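PDB 3DC7: putative uncharacterized protein lp_3323 from Lactobacillus plantarum, which is of unknown function but belongs to the GDSL-like lipase/acylhydrolase family, and so probably hydrolyses ester bonds in a substrate not yet identified. Local coordinates for residues A[48-53]-A[215-220]; A[93-98]-A[160-165]; A[99-104]-A[110-115]. All blocks are in the same frame, centred on the assembly; numbering follows the deposited sequence.

Interaction 1 (A[48-53]-A[215-220])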
ATOM      1  N   ALA A  48       0.906 -27.391   3.499  1.00 33.82           N
ATOM      2  CA  ALA A  48       1.968 -28.343   3.157  1.00 34.86           C
ATOM      3  C   ALA A  48       3.367 -27.731   3.289  1.00 35.50           C
ATOM      4  O   ALA A  48       4.247 -28.327   3.914  1.00 36.17           O
ATOM      5  CB  ALA A  48       1.754 -28.901   1.756  1.00 34.67           C
ATOM      6  N   ASP A  49       3.559 -26.539   2.722  1.00 36.18           N
ATOM      7  CA  ASP A  49       4.826 -25.811   2.810  1.00 36.90           C
ATOM      8  C   ASP A  49       5.208 -25.457   4.242  1.00 36.58           C
ATOM      9  O   ASP A  49       6.391 -25.387   4.570  1.00 36.40           O
ATOM     10  CB  ASP A  49       4.763 -24.511   1.997  1.00 37.32           C
ATOM     11  CG  ASP A  49       4.598 -24.752   0.511  1.00 40.55           C
ATOM     12  OD1 ASP A  49       4.684 -25.928   0.063  1.00 43.81           O
ATOM     13  OD2 ASP A  49       4.377 -23.756  -0.220  1.00 43.01           O
ATOM     14  N   TRP A  50       4.206 -25.211   5.082  1.00 36.12           N
ATOM     15  CA  TRP A  50       4.449 -24.808   6.464  1.00 35.71           C
ATOM     16  C   TRP A  50       4.637 -25.993   7.407  1.00 36.30           C
ATOM     17  O   TRP A  50       5.050 -25.803   8.546  1.00 36.56           O
ATOM     18  CB  TRP A  50       3.300 -23.941   6.978  1.00 34.55           C
ATOM     19  CG  TRP A  50       3.150 -22.606   6.306  1.00 33.95           C
ATOM     20  CD1 TRP A  50       4.041 -21.995   5.467  1.00 32.25           C
ATOM     21  CD2 TRP A  50       2.053 -21.699   6.456  1.00 32.30           C
ATOM     22  NE1 TRP A  50       3.551 -20.772   5.068  1.00 31.15           N
ATOM     23  CE2 TRP A  50       2.336 -20.566   5.666  1.00 31.95           C
ATOM     24  CE3 TRP A  50       0.850 -21.740   7.174  1.00 31.79           C
ATOM     25  CZ2 TRP A  50       1.454 -19.487   5.565  1.00 31.89           C
ATOM     26  CZ3 TRP A  50      -0.014 -20.675   7.079  1.00 32.03           C
ATOM     27  CH2 TRP A  50       0.292 -19.558   6.277  1.00 32.32           C
ATOM     28  N   ASP A  51       4.328 -27.199   6.926  1.00 36.94           N
ATOM     29  CA  ASP A  51       4.265 -28.416   7.743  1.00 37.69           C
ATOM     30  C   ASP A  51       3.479 -28.153   9.018  1.00 37.53           C
ATOM     31  O   ASP A  51       4.002 -28.228  10.138  1.00 37.53           O
ATOM     32  CB  ASP A  51       5.660 -28.996   8.038  1.00 38.14           C
ATOM     33  CG  ASP A  51       5.598 -30.418   8.616  1.00 40.52           C
ATOM     34  OD1 ASP A  51       5.104 -31.350   7.924  1.00 40.94           O
ATOM     35  OD2 ASP A  51       6.044 -30.596   9.775  1.00 42.68           O
ATOM     36  N   VAL A  52       2.207 -27.829   8.826  1.00 37.25           N
ATOM     37  CA  VAL A  52       1.336 -27.449   9.926  1.00 36.74           C
ATOM     38  C   VAL A  52       1.035 -28.639  10.823  1.00 36.97           C
ATOM     39  O   VAL A  52       1.008 -29.791  10.384  1.00 36.98           O
ATOM     40  CB  VAL A  52       0.010 -26.792   9.420  1.00 36.71           C
ATOM     41  CG1 VAL A  52       0.309 -25.530   8.642  1.00 35.20           C
ATOM     42  CG2 VAL A  52      -0.802 -27.766   8.556  1.00 35.75           C
ATOM     43  N   GLU A  53       0.849 -28.325  12.095  1.00 37.31           N
ATOM     44  CA  GLU A  53       0.374 -29.247  13.099  1.00 37.60           C
ATOM     45  C   GLU A  53      -1.099 -29.543  12.788  1.00 37.15           C
ATOM     46  O   GLU A  53      -1.523 -30.702  12.810  1.00 37.41           O
ATOM     47  CB  GLU A  53       0.605 -28.605  14.475  1.00 38.05           C
ATOM     48  CG  GLU A  53      -0.217 -29.108  15.648  1.00 41.10           C
ATOM     49  CD  GLU A  53       0.010 -28.273  16.923  1.00 45.13           C
ATOM     50  OE1 GLU A  53       0.880 -27.355  16.911  1.00 45.92           O
ATOM     51  OE2 GLU A  53      -0.684 -28.539  17.937  1.00 46.27           O
ATOM     52  N   LYS A 215       1.040 -15.181  -3.752  1.00 23.34           N
ATOM     53  CA  LYS A 215       0.735 -13.804  -3.357  1.00 23.40           C
ATOM     54  C   LYS A 215       0.611 -13.692  -1.851  1.00 23.10           C
ATOM     55  O   LYS A 215       1.078 -12.721  -1.267  1.00 23.03           O
ATOM     56  CB  LYS A 215      -0.534 -13.292  -4.054  1.00 23.69           C
ATOM     57  CG  LYS A 215      -0.341 -13.008  -5.551  1.00 25.13           C
ATOM     58  CD  LYS A 215       0.682 -11.887  -5.797  1.00 28.48           C
ATOM     59  CE  LYS A 215       1.108 -11.812  -7.275  1.00 31.34           C
ATOM     60  NZ  LYS A 215       2.397 -12.530  -7.546  1.00 33.82           N
ATOM     61  N   LEU A 216       0.010 -14.702  -1.223  1.00 23.06           N
ATOM     62  CA  LEU A 216      -0.169 -14.703   0.220  1.00 23.87           C
ATOM     63  C   LEU A 216       1.163 -14.872   0.956  1.00 23.58           C
ATOM     64  O   LEU A 216       1.417 -14.167   1.920  1.00 23.43           O
ATOM     65  CB  LEU A 216      -1.188 -15.768   0.652  1.00 23.97           C
ATOM     66  CG  LEU A 216      -1.498 -15.997   2.134  1.00 26.39           C
ATOM     67  CD1 LEU A 216      -1.805 -14.715   2.896  1.00 27.16           C
ATOM     68  CD2 LEU A 216      -2.706 -16.939   2.222  1.00 29.94           C
ATOM     69  N   GLN A 217       2.000 -15.804   0.516  1.00 23.74           N
ATOM     70  CA  GLN A 217       3.307 -15.989   1.164  1.00 24.18           C
ATOM     71  C   GLN A 217       4.147 -14.704   1.101  1.00 24.32           C
ATOM     72  O   GLN A 217       4.709 -14.287   2.120  1.00 24.83           O
ATOM     73  CB  GLN A 217       4.065 -17.189   0.593  1.00 23.61           C
ATOM     74  CG  GLN A 217       5.332 -17.559   1.373  1.00 24.98           C
ATOM     75  CD  GLN A 217       5.047 -18.139   2.764  1.00 26.25           C
ATOM     76  OE1 GLN A 217       4.320 -19.114   2.904  1.00 28.57           O
ATOM     77  NE2 GLN A 217       5.626 -17.541   3.784  1.00 26.08           N
ATOM     78  N   SER A 218       4.187 -14.061  -0.073  1.00 24.54           N
ATOM     79  CA  SER A 218       4.922 -12.806  -0.260  1.00 24.85           C
ATOM     80  C   SER A 218       4.435 -11.775   0.730  1.00 24.44           C
ATOM     81  O   SER A 218       5.236 -11.099   1.362  1.00 24.27           O
ATOM     82  CB  SER A 218       4.719 -12.239  -1.664  1.00 24.93           C
ATOM     83  OG  SER A 218       5.349 -13.047  -2.623  1.00 28.12           O
ATOM     84  N   PHE A 219       3.115 -11.663   0.847  1.00 24.17           N
ATOM     85  CA  PHE A 219       2.493 -10.680   1.720  1.00 24.74           C
ATOM     86  C   PHE A 219       2.871 -10.933   3.186  1.00 24.88           C
ATOM     87  O   PHE A 219       3.202 -10.007   3.923  1.00 24.91           O
ATOM     88  CB  PHE A 219       0.966 -10.672   1.532  1.00 24.15           C
ATOM     89  CG  PHE A 219       0.283  -9.531   2.236  1.00 24.39           C
ATOM     90  CD1 PHE A 219       0.169  -8.293   1.624  1.00 23.08           C
ATOM     91  CD2 PHE A 219      -0.217  -9.688   3.517  1.00 23.65           C
ATOM     92  CE1 PHE A 219      -0.439  -7.237   2.270  1.00 24.30           C
ATOM     93  CE2 PHE A 219      -0.830  -8.627   4.176  1.00 24.73           C
ATOM     94  CZ  PHE A 219      -0.940  -7.401   3.545  1.00 25.39           C
ATOM     95  N   LEU A 220       2.834 -12.192   3.589  1.00 25.54           N
ATOM     96  CA  LEU A 220       3.171 -12.573   4.954  1.00 27.04           C
ATOM     97  C   LEU A 220       4.626 -12.257   5.274  1.00 28.12           C
ATOM     98  O   LEU A 220       4.925 -11.730   6.353  1.00 28.33           O
ATOM     99  CB  LEU A 220       2.873 -14.056   5.206  1.00 26.43           C
ATOM    100  CG  LEU A 220       1.402 -14.468   5.187  1.00 26.91           C
ATOM    101  CD1 LEU A 220       1.303 -15.978   5.218  1.00 27.57           C
ATOM    102  CD2 LEU A 220       0.637 -13.878   6.371  1.00 27.32           C
TER
HETATM  103  O   HOH W   1       4.463 -20.980   0.375  1.00 38.03           O
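Gln217 OE1 accepts two hydrogen bonds, one from the indole of Trp50 and one from a water that also serves Asp49. Trp50 NE1 lies 2.8 Å from Gln217 OE1, with an N-H...O angle of 159°. The donor sits in the carbonyl plane and uses a lone pair of the amide oxygen. Gln217 OE1 and CD lie near the indole plane at the NE1 edge, and the amide plane is turned 89° from the ring, so the group does not stack. The water donates a bond of 3.1 Å to Gln217 OE1 and another of 2.8 Å to Asp49 OD2, linking the carboxylate to the amide without direct contact between them. Gln217 reaches this position because CG stands anti to the backbone N (chi1 -171°) and the chain then bends at chi2, carrying the amide toward helix 42-50. Its NE2 donates to Val19 O and Asp221 OD1. Beside the polar pair, the methyl Leu220 CD1 approaches the six-membered ring at its edge, 3.5 Å from Trp50 CZ2, and the two side chains cross at about a right angle. Phe21 meets the indole edge-to-face, while Leu225 of the second subunit packs on Gln217. Trp50 sits in the last turn of helix 42-50, which Asp51, with positive phi, ends in a Schellman motif; its indole bridges to helix 206-223. OE1 takes two donors while NE2 gives to two acceptors, so the two ends of the amide are told apart by their chemistry. The same bonds restrain its rotation and satisfy the indole N-H in a buried contact.

Interaction 2 (A[93-98]-A[160-165])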
ATOM      1  N   ASN A  93     -19.087 -12.802  -2.228  1.00 24.70           N
ATOM      2  CA  ASN A  93     -20.509 -13.156  -2.135  1.00 24.84           C
ATOM      3  C   ASN A  93     -21.351 -11.993  -1.639  1.00 24.79           C
ATOM      4  O   ASN A  93     -22.479 -11.806  -2.086  1.00 24.65           O
ATOM      5  CB  ASN A  93     -20.736 -14.386  -1.252  1.00 24.43           C
ATOM      6  CG  ASN A  93     -20.199 -15.659  -1.879  1.00 24.84           C
ATOM      7  OD1 ASN A  93     -19.548 -16.468  -1.208  1.00 23.42           O
ATOM      8  ND2 ASN A  93     -20.464 -15.840  -3.174  1.00 20.63           N
ATOM      9  N   ASP A  94     -20.804 -11.199  -0.725  1.00 24.83           N
ATOM     10  CA  ASP A  94     -21.506  -9.989  -0.326  1.00 25.20           C
ATOM     11  C   ASP A  94     -21.756  -9.117  -1.558  1.00 24.53           C
ATOM     12  O   ASP A  94     -22.859  -8.604  -1.746  1.00 24.07           O
ATOM     13  CB  ASP A  94     -20.746  -9.249   0.755  1.00 25.60           C
ATOM     14  CG  ASP A  94     -20.514 -10.112   1.994  1.00 28.68           C
ATOM     15  OD1 ASP A  94     -21.124  -9.826   3.059  1.00 31.76           O
ATOM     16  OD2 ASP A  94     -19.714 -11.081   1.903  1.00 30.95           O
ATOM     17  N   TYR A  95     -20.747  -8.988  -2.418  1.00 24.24           N
ATOM     18  CA  TYR A  95     -20.941  -8.279  -3.691  1.00 24.26           C
ATOM     19  C   TYR A  95     -21.943  -9.012  -4.603  1.00 24.30           C
ATOM     20  O   TYR A  95     -22.983  -8.466  -4.940  1.00 24.11           O
ATOM     21  CB  TYR A  95     -19.615  -8.024  -4.432  1.00 23.84           C
ATOM     22  CG  TYR A  95     -19.809  -7.590  -5.877  1.00 22.56           C
ATOM     23  CD1 TYR A  95     -20.325  -6.325  -6.184  1.00 21.36           C
ATOM     24  CD2 TYR A  95     -19.520  -8.459  -6.932  1.00 21.78           C
ATOM     25  CE1 TYR A  95     -20.536  -5.935  -7.499  1.00 21.71           C
ATOM     26  CE2 TYR A  95     -19.724  -8.075  -8.250  1.00 21.63           C
ATOM     27  CZ  TYR A  95     -20.230  -6.816  -8.525  1.00 22.59           C
ATOM     28  OH  TYR A  95     -20.412  -6.421  -9.826  1.00 23.23           O
ATOM     29  N   GLY A  96     -21.632 -10.255  -4.959  1.00 24.48           N
ATOM     30  CA  GLY A  96     -22.389 -10.989  -5.966  1.00 25.31           C
ATOM     31  C   GLY A  96     -23.762 -11.482  -5.549  1.00 25.94           C
ATOM     32  O   GLY A  96     -24.609 -11.743  -6.391  1.00 25.71           O
ATOM     33  N   ARG A  97     -23.993 -11.618  -4.247  1.00 26.44           N
ATOM     34  CA  ARG A  97     -25.301 -12.063  -3.776  1.00 26.91           C
ATOM     35  C   ARG A  97     -26.079 -10.917  -3.110  1.00 27.44           C
ATOM     36  O   ARG A  97     -27.005 -11.144  -2.330  1.00 27.73           O
ATOM     37  CB  ARG A  97     -25.158 -13.284  -2.866  1.00 26.28           C
ATOM     38  CG  ARG A  97     -24.215 -14.349  -3.438  1.00 25.92           C
ATOM     39  CD  ARG A  97     -24.157 -15.599  -2.582  1.00 26.03           C
ATOM     40  NE  ARG A  97     -25.261 -16.501  -2.885  1.00 25.60           N
ATOM     41  CZ  ARG A  97     -25.527 -17.623  -2.223  1.00 27.25           C
ATOM     42  NH1 ARG A  97     -24.781 -17.981  -1.188  1.00 26.30           N
ATOM     43  NH2 ARG A  97     -26.567 -18.377  -2.577  1.00 27.19           N
ATOM     44  N   ASP A  98     -25.689  -9.686  -3.428  1.00 27.60           N
ATOM     45  CA  ASP A  98     -26.448  -8.502  -3.057  1.00 28.01           C
ATOM     46  C   ASP A  98     -26.625  -8.313  -1.542  1.00 27.96           C
ATOM     47  O   ASP A  98     -27.752  -8.155  -1.048  1.00 28.39           O
ATOM     48  CB  ASP A  98     -27.804  -8.472  -3.813  1.00 28.42           C
ATOM     49  CG  ASP A  98     -27.633  -8.405  -5.343  1.00 29.85           C
ATOM     50  OD1 ASP A  98     -26.728  -7.677  -5.802  1.00 30.58           O
ATOM     51  OD2 ASP A  98     -28.407  -9.055  -6.094  1.00 30.99           O
ATOM     52  N   SER A 160     -15.595  -2.967  -6.416  1.00 24.98           N
ATOM     53  CA  SER A 160     -14.643  -2.044  -5.784  1.00 25.73           C
ATOM     54  C   SER A 160     -15.228  -1.195  -4.650  1.00 25.60           C
ATOM     55  O   SER A 160     -14.477  -0.614  -3.867  1.00 26.01           O
ATOM     56  CB  SER A 160     -13.994  -1.138  -6.828  1.00 26.00           C
ATOM     57  OG  SER A 160     -14.957  -0.263  -7.401  1.00 28.85           O
ATOM     58  N   ASP A 161     -16.558  -1.110  -4.555  1.00 25.72           N
ATOM     59  CA  ASP A 161     -17.189  -0.452  -3.387  1.00 25.22           C
ATOM     60  C   ASP A 161     -17.081  -1.316  -2.133  1.00 24.39           C
ATOM     61  O   ASP A 161     -16.875  -0.803  -1.032  1.00 24.04           O
ATOM     62  CB  ASP A 161     -18.643  -0.112  -3.669  1.00 25.64           C
ATOM     63  CG  ASP A 161     -18.790   0.967  -4.710  1.00 27.72           C
ATOM     64  OD1 ASP A 161     -18.015   1.945  -4.651  1.00 30.52           O
ATOM     65  OD2 ASP A 161     -19.668   0.847  -5.594  1.00 29.47           O
ATOM     66  N   TYR A 162     -17.200  -2.635  -2.316  1.00 23.50           N
ATOM     67  CA  TYR A 162     -17.020  -3.601  -1.224  1.00 22.28           C
ATOM     68  C   TYR A 162     -15.551  -3.739  -0.852  1.00 22.12           C
ATOM     69  O   TYR A 162     -15.183  -3.748   0.315  1.00 22.29           O
ATOM     70  CB  TYR A 162     -17.599  -4.955  -1.622  1.00 21.62           C
ATOM     71  CG  TYR A 162     -19.106  -4.947  -1.756  1.00 21.15           C
ATOM     72  CD1 TYR A 162     -19.726  -4.372  -2.865  1.00 20.25           C
ATOM     73  CD2 TYR A 162     -19.911  -5.515  -0.778  1.00 19.80           C
ATOM     74  CE1 TYR A 162     -21.102  -4.364  -2.985  1.00 19.89           C
ATOM     75  CE2 TYR A 162     -21.292  -5.509  -0.896  1.00 20.02           C
ATOM     76  CZ  TYR A 162     -21.874  -4.934  -2.002  1.00 19.00           C
ATOM     77  OH  TYR A 162     -23.234  -4.925  -2.124  1.00 19.05           O
ATOM     78  N   GLU A 163     -14.719  -3.843  -1.866  1.00 22.53           N
ATOM     79  CA  GLU A 163     -13.270  -3.819  -1.717  1.00 23.49           C
ATOM     80  C   GLU A 163     -12.780  -2.591  -0.911  1.00 22.79           C
ATOM     81  O   GLU A 163     -11.942  -2.733  -0.032  1.00 22.91           O
ATOM     82  CB  GLU A 163     -12.636  -3.911  -3.111  1.00 24.12           C
ATOM     83  CG  GLU A 163     -11.159  -3.556  -3.186  1.00 28.94           C
ATOM     84  CD  GLU A 163     -10.282  -4.591  -2.504  1.00 32.72           C
ATOM     85  OE1 GLU A 163     -10.766  -5.727  -2.289  1.00 34.60           O
ATOM     86  OE2 GLU A 163      -9.119  -4.258  -2.180  1.00 33.76           O
ATOM     87  N   ALA A 164     -13.339  -1.410  -1.171  1.00 22.26           N
ATOM     88  CA  ALA A 164     -13.005  -0.201  -0.401  1.00 22.26           C
ATOM     89  C   ALA A 164     -13.492  -0.248   1.052  1.00 22.23           C
ATOM     90  O   ALA A 164     -12.798   0.233   1.960  1.00 22.50           O
ATOM     91  CB  ALA A 164     -13.534   1.050  -1.097  1.00 22.27           C
ATOM     92  N   ALA A 165     -14.671  -0.835   1.269  1.00 22.17           N
ATOM     93  CA  ALA A 165     -15.213  -1.051   2.617  1.00 21.58           C
ATOM     94  C   ALA A 165     -14.258  -1.902   3.472  1.00 21.40           C
ATOM     95  O   ALA A 165     -13.940  -1.542   4.612  1.00 21.25           O
ATOM     96  CB  ALA A 165     -16.616  -1.693   2.541  1.00 20.93           C
TER
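Tyr95 and Tyr162 form an offset edge-to-face aromatic pair where the short helix 92-96 lies against helix 159-173. The edge of the Tyr95 ring is directed at the face of Tyr162, with centroids 5.8 Å apart and planes at 75°. Tyr95 CD1 makes the approach, 3.8 Å from Tyr162 CE1, which itself lies near the plane of the Tyr95 ring. The backbone comes even more squarely onto the Tyr162 face: Tyr95 CA stands 3.8 Å from the ring centroid and 9° off the normal, a CH-pi contact over the centre. With CG of Tyr162 anti to its carbonyl carbon (chi1 -68°), the phenol extends from helix 159-173 across the last turn of the partner helix. Asp94 CB adds a looser contact, 4.1 Å from Tyr162 CD2, and Asp94 O lies obliquely to the ring, 3.6 Å from Tyr162 CE2. The carboxylate of Asp94 turns elsewhere, taking hydrogen bonds from the backbone N atoms of Ile65 and Gly66. Neither phenol relies on the other for its polar end: Tyr162 OH bonds to Gln99 O and Asn153 ND2, Tyr95 OH to Ser149 O. Helix 92-96 closes with a Schellman motif in which Gln99 N bonds to Asp94 O, Asp98 has positive phi, and the Asp98 N to Tyr95 O bond is weak. Asn93 and Asp94 read as the Asn-Asp of the block III sequence of SGNH hydrolases, whose asparagine in relatives helps form the oxyanion hole. The Tyr162 ring therefore covers the backbone of a short helix beginning at this probable active-site block, with its phenol at the Schellman-capped end, in an alpha/beta fold of the SGNH hydrolase type.

Interaction 3 (A[99-104]-A[110-115])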
ATOM      1  N   GLN A  99     -25.518  -8.315  -0.803  1.00 27.53           N
ATOM      2  CA  GLN A  99     -25.537  -7.821   0.582  1.00 27.27           C
ATOM      3  C   GLN A  99     -25.588  -6.290   0.540  1.00 26.99           C
ATOM      4  O   GLN A  99     -24.746  -5.670  -0.108  1.00 26.20           O
ATOM      5  CB  GLN A  99     -24.302  -8.302   1.354  1.00 27.18           C
ATOM      6  CG  GLN A  99     -24.240  -7.910   2.846  1.00 27.84           C
ATOM      7  CD  GLN A  99     -25.205  -8.707   3.708  1.00 29.85           C
ATOM      8  OE1 GLN A  99     -26.106  -8.146   4.357  1.00 31.31           O
ATOM      9  NE2 GLN A  99     -25.038 -10.027   3.707  1.00 27.63           N
ATOM     10  N   PRO A 100     -26.588  -5.664   1.208  1.00 27.31           N
ATOM     11  CA  PRO A 100     -26.542  -4.197   1.212  1.00 27.38           C
ATOM     12  C   PRO A 100     -25.174  -3.752   1.701  1.00 27.27           C
ATOM     13  O   PRO A 100     -24.619  -4.366   2.623  1.00 27.10           O
ATOM     14  CB  PRO A 100     -27.639  -3.805   2.210  1.00 27.13           C
ATOM     15  CG  PRO A 100     -28.624  -4.952   2.128  1.00 28.00           C
ATOM     16  CD  PRO A 100     -27.748  -6.181   1.964  1.00 27.47           C
ATOM     17  N   LEU A 101     -24.619  -2.734   1.057  1.00 27.34           N
ATOM     18  CA  LEU A 101     -23.287  -2.251   1.401  1.00 28.05           C
ATOM     19  C   LEU A 101     -23.294  -1.495   2.723  1.00 28.92           C
ATOM     20  O   LEU A 101     -22.412  -1.683   3.567  1.00 29.16           O
ATOM     21  CB  LEU A 101     -22.730  -1.365   0.288  1.00 27.85           C
ATOM     22  CG  LEU A 101     -21.317  -0.817   0.487  1.00 27.17           C
ATOM     23  CD1 LEU A 101     -20.298  -1.931   0.563  1.00 24.57           C
ATOM     24  CD2 LEU A 101     -20.974   0.166  -0.610  1.00 28.13           C
ATOM     25  N   GLY A 102     -24.301  -0.649   2.908  1.00 29.86           N
ATOM     26  CA  GLY A 102     -24.356   0.191   4.075  1.00 30.67           C
ATOM     27  C   GLY A 102     -23.353   1.314   3.953  1.00 31.74           C
ATOM     28  O   GLY A 102     -22.908   1.654   2.859  1.00 31.60           O
ATOM     29  N   GLN A 103     -22.985   1.868   5.097  1.00 32.76           N
ATOM     30  CA  GLN A 103     -22.219   3.099   5.174  1.00 34.23           C
ATOM     31  C   GLN A 103     -21.200   2.957   6.311  1.00 34.29           C
ATOM     32  O   GLN A 103     -21.453   2.291   7.322  1.00 33.98           O
ATOM     33  CB  GLN A 103     -23.198   4.247   5.452  1.00 34.31           C
ATOM     34  CG  GLN A 103     -22.655   5.630   5.234  1.00 37.86           C
ATOM     35  CD  GLN A 103     -23.749   6.697   5.162  1.00 41.83           C
ATOM     36  OE1 GLN A 103     -24.871   6.446   4.685  1.00 42.19           O
ATOM     37  NE2 GLN A 103     -23.418   7.903   5.623  1.00 43.24           N
ATOM     38  N   TYR A 104     -20.038   3.569   6.131  1.00 35.13           N
ATOM     39  CA  TYR A 104     -19.004   3.577   7.158  1.00 35.78           C
ATOM     40  C   TYR A 104     -19.593   4.116   8.473  1.00 36.02           C
ATOM     41  O   TYR A 104     -20.173   5.193   8.507  1.00 35.75           O
ATOM     42  CB  TYR A 104     -17.815   4.412   6.672  1.00 36.40           C
ATOM     43  CG  TYR A 104     -16.677   4.517   7.652  1.00 36.92           C
ATOM     44  CD1 TYR A 104     -16.463   5.695   8.368  1.00 39.21           C
ATOM     45  CD2 TYR A 104     -15.810   3.455   7.856  1.00 38.55           C
ATOM     46  CE1 TYR A 104     -15.406   5.812   9.273  1.00 39.55           C
ATOM     47  CE2 TYR A 104     -14.752   3.551   8.759  1.00 40.36           C
ATOM     48  CZ  TYR A 104     -14.560   4.740   9.466  1.00 40.61           C
ATOM     49  OH  TYR A 104     -13.522   4.855  10.365  1.00 40.90           O
ATOM     50  N   THR A 110     -26.602  -6.423   9.227  1.00 32.86           N
ATOM     51  CA  THR A 110     -27.534  -6.134   8.146  1.00 31.65           C
ATOM     52  C   THR A 110     -26.828  -5.565   6.904  1.00 30.01           C
ATOM     53  O   THR A 110     -27.280  -5.768   5.776  1.00 28.98           O
ATOM     54  CB  THR A 110     -28.685  -5.220   8.684  1.00 31.72           C
ATOM     55  OG1 THR A 110     -29.909  -5.965   8.699  1.00 33.84           O
ATOM     56  CG2 THR A 110     -28.878  -3.947   7.869  1.00 33.00           C
ATOM     57  N   THR A 111     -25.710  -4.870   7.126  1.00 28.02           N
ATOM     58  CA  THR A 111     -24.958  -4.276   6.027  1.00 26.72           C
ATOM     59  C   THR A 111     -23.536  -4.803   6.017  1.00 25.77           C
ATOM     60  O   THR A 111     -23.055  -5.338   7.020  1.00 26.17           O
ATOM     61  CB  THR A 111     -24.945  -2.724   6.083  1.00 26.51           C
ATOM     62  OG1 THR A 111     -24.316  -2.277   7.289  1.00 24.76           O
ATOM     63  CG2 THR A 111     -26.369  -2.148   5.996  1.00 27.14           C
ATOM     64  N   PHE A 112     -22.866  -4.649   4.884  1.00 24.41           N
ATOM     65  CA  PHE A 112     -21.485  -5.116   4.734  1.00 23.76           C
ATOM     66  C   PHE A 112     -20.547  -4.404   5.707  1.00 22.96           C
ATOM     67  O   PHE A 112     -19.699  -5.033   6.318  1.00 22.79           O
ATOM     68  CB  PHE A 112     -21.014  -4.903   3.297  1.00 23.16           C
ATOM     69  CG  PHE A 112     -19.701  -5.563   2.984  1.00 23.18           C
ATOM     70  CD1 PHE A 112     -19.547  -6.941   3.112  1.00 21.31           C
ATOM     71  CD2 PHE A 112     -18.626  -4.811   2.538  1.00 21.54           C
ATOM     72  CE1 PHE A 112     -18.337  -7.551   2.806  1.00 21.29           C
ATOM     73  CE2 PHE A 112     -17.410  -5.423   2.228  1.00 20.81           C
ATOM     74  CZ  PHE A 112     -17.269  -6.792   2.370  1.00 18.00           C
ATOM     75  N   TYR A 113     -20.719  -3.095   5.847  1.00 22.83           N
ATOM     76  CA  TYR A 113     -19.911  -2.289   6.766  1.00 22.92           C
ATOM     77  C   TYR A 113     -20.122  -2.671   8.222  1.00 23.21           C
ATOM     78  O   TYR A 113     -19.159  -2.807   8.987  1.00 23.02           O
ATOM     79  CB  TYR A 113     -20.230  -0.814   6.598  1.00 23.04           C
ATOM     80  CG  TYR A 113     -19.421  -0.088   5.556  1.00 22.24           C
ATOM     81  CD1 TYR A 113     -18.097   0.322   5.817  1.00 22.61           C
ATOM     82  CD2 TYR A 113     -19.983   0.251   4.328  1.00 23.87           C
ATOM     83  CE1 TYR A 113     -17.358   1.033   4.861  1.00 22.07           C
ATOM     84  CE2 TYR A 113     -19.254   0.950   3.363  1.00 21.82           C
ATOM     85  CZ  TYR A 113     -17.950   1.335   3.638  1.00 23.62           C
ATOM     86  OH  TYR A 113     -17.250   2.028   2.686  1.00 23.78           O
ATOM     87  N   GLY A 114     -21.388  -2.840   8.602  1.00 23.49           N
ATOM     88  CA  GLY A 114     -21.737  -3.283   9.944  1.00 23.02           C
ATOM     89  C   GLY A 114     -21.202  -4.663  10.247  1.00 23.00           C
ATOM     90  O   GLY A 114     -20.719  -4.915  11.348  1.00 22.91           O
ATOM     91  N   ALA A 115     -21.257  -5.561   9.269  1.00 23.71           N
ATOM     92  CA  ALA A 115     -20.793  -6.928   9.493  1.00 24.24           C
ATOM     93  C   ALA A 115     -19.262  -7.031   9.632  1.00 25.24           C
ATOM     94  O   ALA A 115     -18.781  -7.769  10.491  1.00 25.15           O
ATOM     95  CB  ALA A 115     -21.321  -7.858   8.447  1.00 23.71           C
TER
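The ring of Tyr113 carries the backbone of Gln103 and Tyr104 on one face: Tyr104 N lies 3.6 Å above the plane over the ring centre, and Gln103 C is offset toward the rim. At the edge of the same ring Leu101 O approaches Tyr113 CD2 at 3.2 Å. Leu101 CG packs on Tyr113 CE2. Tyr113 CE1 lies at the edge of the Tyr104 ring, near its plane, and packs 3.9 Å from the adjoining Tyr104 CB, the two side chains crossing at about a right angle. On Phe112, Leu101 CD1 comes in obliquely, 3.9 Å from Phe112 CD2; the ring also meets Tyr162 of helix 159-173. The loop 99-104 here passes the N terminus of helix 112-126 and supplies acceptors for its first turn. Phe112 N donates to Pro100 O at 2.9 Å, in the carbonyl plane, and Tyr113 N to Leu101 O at 3.2 Å, nearly along the C=O axis. Thr111 is the N-cap: with OG1 between the backbone N and the carbonyl carbon (chi1 61°), the hydroxyl accepts from Gly114 N at 3.3 Å, and it also bonds to Asp106 OD2. The first three N-H groups of the helix are thus met by two loop carbonyls and one side chain. Gly102, with positive phi, brings its CA to 3.6 Å from Thr111 CB, so the loop runs tight against the cap. The phenols find partners on helix 159-173, Tyr113 OH bonding to Gln168 OE1 and Tyr104 OH to Asp172 OD2.

Overall arrangement
From the N terminus, the chain first passes 48-53 at the end of helix 42-50, whose partner 215-220 comes only near the C terminus; interaction 1 therefore closes the longest loop and joins the early and last helices. Within it, 93-98 ends helix 92-96 and runs straight into 99-104, which soon meets 110-115 to close interaction 3. Helix 159-173 then returns to close interaction 2, enclosing interaction 3, and no loops cross. Interactions 2 and 3 have centres about 9 Å apart and touch, clustering helices 92-96, 112-126 and 159-173. Interaction 1 lies on the opposite side of the chain's centre, about 27 Å from interaction 2 between centres.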